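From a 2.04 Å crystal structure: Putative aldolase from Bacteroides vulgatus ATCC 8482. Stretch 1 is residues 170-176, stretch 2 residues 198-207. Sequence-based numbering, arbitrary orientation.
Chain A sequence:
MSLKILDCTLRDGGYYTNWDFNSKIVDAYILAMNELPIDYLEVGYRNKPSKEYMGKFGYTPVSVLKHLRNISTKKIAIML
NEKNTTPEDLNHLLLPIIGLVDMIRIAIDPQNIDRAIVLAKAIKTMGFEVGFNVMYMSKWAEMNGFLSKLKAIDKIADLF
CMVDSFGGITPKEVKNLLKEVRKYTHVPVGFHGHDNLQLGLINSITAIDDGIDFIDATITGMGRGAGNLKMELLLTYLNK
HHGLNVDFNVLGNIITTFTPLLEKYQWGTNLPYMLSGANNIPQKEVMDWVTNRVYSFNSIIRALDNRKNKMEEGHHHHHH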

# COMPACT_ATOMS: atom_id res chain seq x y z
N THR A 170 -0.75 -3.87 -12.52
CA THR A 170 -1.96 -3.20 -12.04
C THR A 170 -3.16 -4.15 -12.02
O THR A 170 -3.14 -5.20 -12.65
CB THR A 170 -2.31 -1.99 -12.93
OG1 THR A 170 -2.61 -2.44 -14.26
CG2 THR A 170 -1.14 -1.01 -12.99
N PRO A 171 -4.23 -3.78 -11.29
CA PRO A 171 -5.44 -4.61 -11.19
C PRO A 171 -6.01 -5.01 -12.56
O PRO A 171 -6.37 -6.17 -12.77
CB PRO A 171 -6.40 -3.72 -10.41
CG PRO A 171 -5.49 -2.93 -9.54
CD PRO A 171 -4.38 -2.56 -10.49
N LYS A 172 -6.08 -4.05 -13.48
CA LYS A 172 -6.60 -4.33 -14.82
C LYS A 172 -5.77 -5.41 -15.50
O LYS A 172 -6.32 -6.34 -16.08
CB LYS A 172 -6.57 -3.06 -15.68
CG LYS A 172 -7.08 -3.27 -17.10
CD LYS A 172 -7.02 -1.99 -17.93
CE LYS A 172 -7.75 -2.16 -19.26
NZ LYS A 172 -7.81 -0.90 -20.07
N GLU A 173 -4.44 -5.29 -15.44
CA GLU A 173 -3.56 -6.27 -16.05
C GLU A 173 -3.69 -7.65 -15.43
O GLU A 173 -3.61 -8.65 -16.14
CB GLU A 173 -2.10 -5.80 -15.96
CG GLU A 173 -1.85 -4.52 -16.73
CD GLU A 173 -0.48 -3.95 -16.45
OE1 GLU A 173 -0.16 -3.74 -15.27
OE2 GLU A 173 0.26 -3.70 -17.42
N VAL A 174 -3.89 -7.70 -14.11
CA VAL A 174 -4.05 -8.98 -13.42
C VAL A 174 -5.31 -9.68 -13.92
O VAL A 174 -5.30 -10.89 -14.16
CB VAL A 174 -4.15 -8.81 -11.88
CG1 VAL A 174 -4.44 -10.15 -11.22
CG2 VAL A 174 -2.84 -8.24 -11.33
N LYS A 175 -6.40 -8.93 -14.06
CA LYS A 175 -7.66 -9.51 -14.55
C LYS A 175 -7.46 -10.09 -15.95
O LYS A 175 -7.82 -11.23 -16.21
CB LYS A 175 -8.77 -8.45 -14.64
CG LYS A 175 -9.33 -8.01 -13.31
CD LYS A 175 -10.38 -6.92 -13.49
CE LYS A 175 -11.60 -7.42 -14.25
NZ LYS A 175 -12.31 -8.49 -13.50
N ASN A 176 -6.90 -9.28 -16.84
CA ASN A 176 -6.68 -9.69 -18.22
C ASN A 176 -5.81 -10.95 -18.33
O ASN A 176 -6.16 -11.89 -19.05
CB ASN A 176 -6.03 -8.56 -19.01
CG ASN A 176 -5.69 -8.96 -20.43
OD1 ASN A 176 -6.58 -9.23 -21.24
ND2 ASN A 176 -4.41 -9.00 -20.75
N GLN A 198 2.66 -0.78 -3.75
CA GLN A 198 1.65 -1.07 -2.75
C GLN A 198 0.31 -1.48 -3.37
O GLN A 198 -0.77 -1.15 -2.85
CB GLN A 198 1.47 0.13 -1.81
CG GLN A 198 2.65 0.29 -0.84
CD GLN A 198 2.44 1.41 0.17
OE1 GLN A 198 1.35 1.97 0.27
NE2 GLN A 198 3.48 1.73 0.92
N LEU A 199 0.37 -2.21 -4.48
CA LEU A 199 -0.83 -2.69 -5.15
C LEU A 199 -1.01 -4.19 -4.85
O LEU A 199 -1.90 -4.84 -5.41
CB LEU A 199 -0.74 -2.47 -6.66
CG LEU A 199 -0.76 -1.02 -7.17
CD1 LEU A 199 -0.63 -1.02 -8.70
CD2 LEU A 199 -2.06 -0.35 -6.75
N GLY A 200 -0.18 -4.72 -3.96
CA GLY A 200 -0.28 -6.13 -3.62
C GLY A 200 -1.67 -6.54 -3.16
O GLY A 200 -2.22 -7.52 -3.64
N LEU A 201 -2.24 -5.79 -2.22
CA LEU A 201 -3.57 -6.13 -1.72
C LEU A 201 -4.65 -6.02 -2.79
O LEU A 201 -5.37 -6.98 -3.04
CB LEU A 201 -3.96 -5.24 -0.52
CG LEU A 201 -5.38 -5.46 0.01
CD1 LEU A 201 -5.51 -6.85 0.63
CD2 LEU A 201 -5.71 -4.40 1.04
N ILE A 202 -4.76 -4.86 -3.42
CA ILE A 202 -5.80 -4.69 -4.42
C ILE A 202 -5.66 -5.63 -5.63
O ILE A 202 -6.67 -6.07 -6.18
CB ILE A 202 -5.93 -3.21 -4.90
CG1 ILE A 202 -7.23 -3.04 -5.68
CG2 ILE A 202 -4.73 -2.80 -5.75
CD1 ILE A 202 -8.47 -3.51 -4.89
N ASN A 203 -4.43 -5.93 -6.04
CA ASN A 203 -4.24 -6.85 -7.16
C ASN A 203 -4.74 -8.24 -6.72
O ASN A 203 -5.42 -8.93 -7.48
CB ASN A 203 -2.76 -6.98 -7.55
CG ASN A 203 -2.25 -5.81 -8.36
OD1 ASN A 203 -3.01 -5.14 -9.06
ND2 ASN A 203 -0.95 -5.57 -8.29
N SER A 204 -4.40 -8.63 -5.50
CA SER A 204 -4.81 -9.94 -4.98
C SER A 204 -6.32 -10.04 -4.82
O SER A 204 -6.93 -11.04 -5.20
CB SER A 204 -4.11 -10.21 -3.64
OG SER A 204 -2.70 -10.14 -3.78
N ILE A 205 -6.94 -9.00 -4.27
CA ILE A 205 -8.39 -9.02 -4.11
C ILE A 205 -9.06 -9.08 -5.48
O ILE A 205 -10.09 -9.74 -5.65
CB ILE A 205 -8.88 -7.76 -3.35
CG1 ILE A 205 -8.26 -7.73 -1.94
CG2 ILE A 205 -10.40 -7.76 -3.25
CD1 ILE A 205 -8.61 -8.94 -1.08
N THR A 206 -8.47 -8.41 -6.46
CA THR A 206 -9.00 -8.39 -7.82
C THR A 206 -8.98 -9.80 -8.41
O THR A 206 -9.94 -10.24 -9.04
CB THR A 206 -8.17 -7.44 -8.73
OG1 THR A 206 -8.29 -6.09 -8.26
CG2 THR A 206 -8.66 -7.50 -10.17
N ALA A 207 -7.88 -10.52 -8.17
CA ALA A 207 -7.73 -11.89 -8.64
C ALA A 207 -8.71 -12.79 -7.90
O ALA A 207 -9.40 -13.62 -8.50
CB ALA A 207 -6.29 -12.36 -8.43

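No hydrogen bond crosses between the two stretches; they are held by packing, which buries 361 Å² summed over both sides. The helices 171-176 and 200-207 run in roughly the same direction, 31° apart, with axes approaching to 8.9 Å.

Leu-199, at the N-cap position of its helix, opens the contact. Its CA-to-CB bond points toward stretch 1, and in its m,t rotamer CD1 lies 4.2 Å from Thr-170 CA and 4.4 Å from Pro-171 CD. Thr-170 is the opposing N-cap: its N and OG1 both donate to Glu-173 OE1, at 2.8 and 3.0 Å, so its polar groups are engaged within its own stretch while CG2 sits 4.3 Å from Leu-199 CD1.

Gly-200 and Leu-201 make no contact. Ile-202 departs sideways, yet its CG2 reaches within 3.9 Å of Pro-171 CG, an apolar pairing.

Asn-203 marks the tightest approach, its CA only 4.8 Å from that of Pro-171. Its side chain also starts sideways, but its end comes nearer, placing OD1 2.9 Å from Pro-171 N. This is not a hydrogen bond, because the proline nitrogen carries no hydrogen; OD1 also lies 3.1 Å from Thr-170 C and 3.8 Å from Val-174 CG2.

Ser-204 turns away, and its OG donates to Gly-200 O at 2.7 Å. Ile-205 is out of reach.

Thr-206 points toward stretch 1 and has 65 Å² covered by it. Its OG1 donates to Ile-202 O at 2.6 Å, satisfying the hydroxyl within its own helix, while CG2 packs 3.3 Å from Lys-175 CG and 3.7 Å from Pro-171 O. The lysine thus contributes aliphatic chain here, its NZ being bonded elsewhere in the structure.

Ala-207 closes the contact: its small CB meets Val-174 CG1 at 4.0 Å.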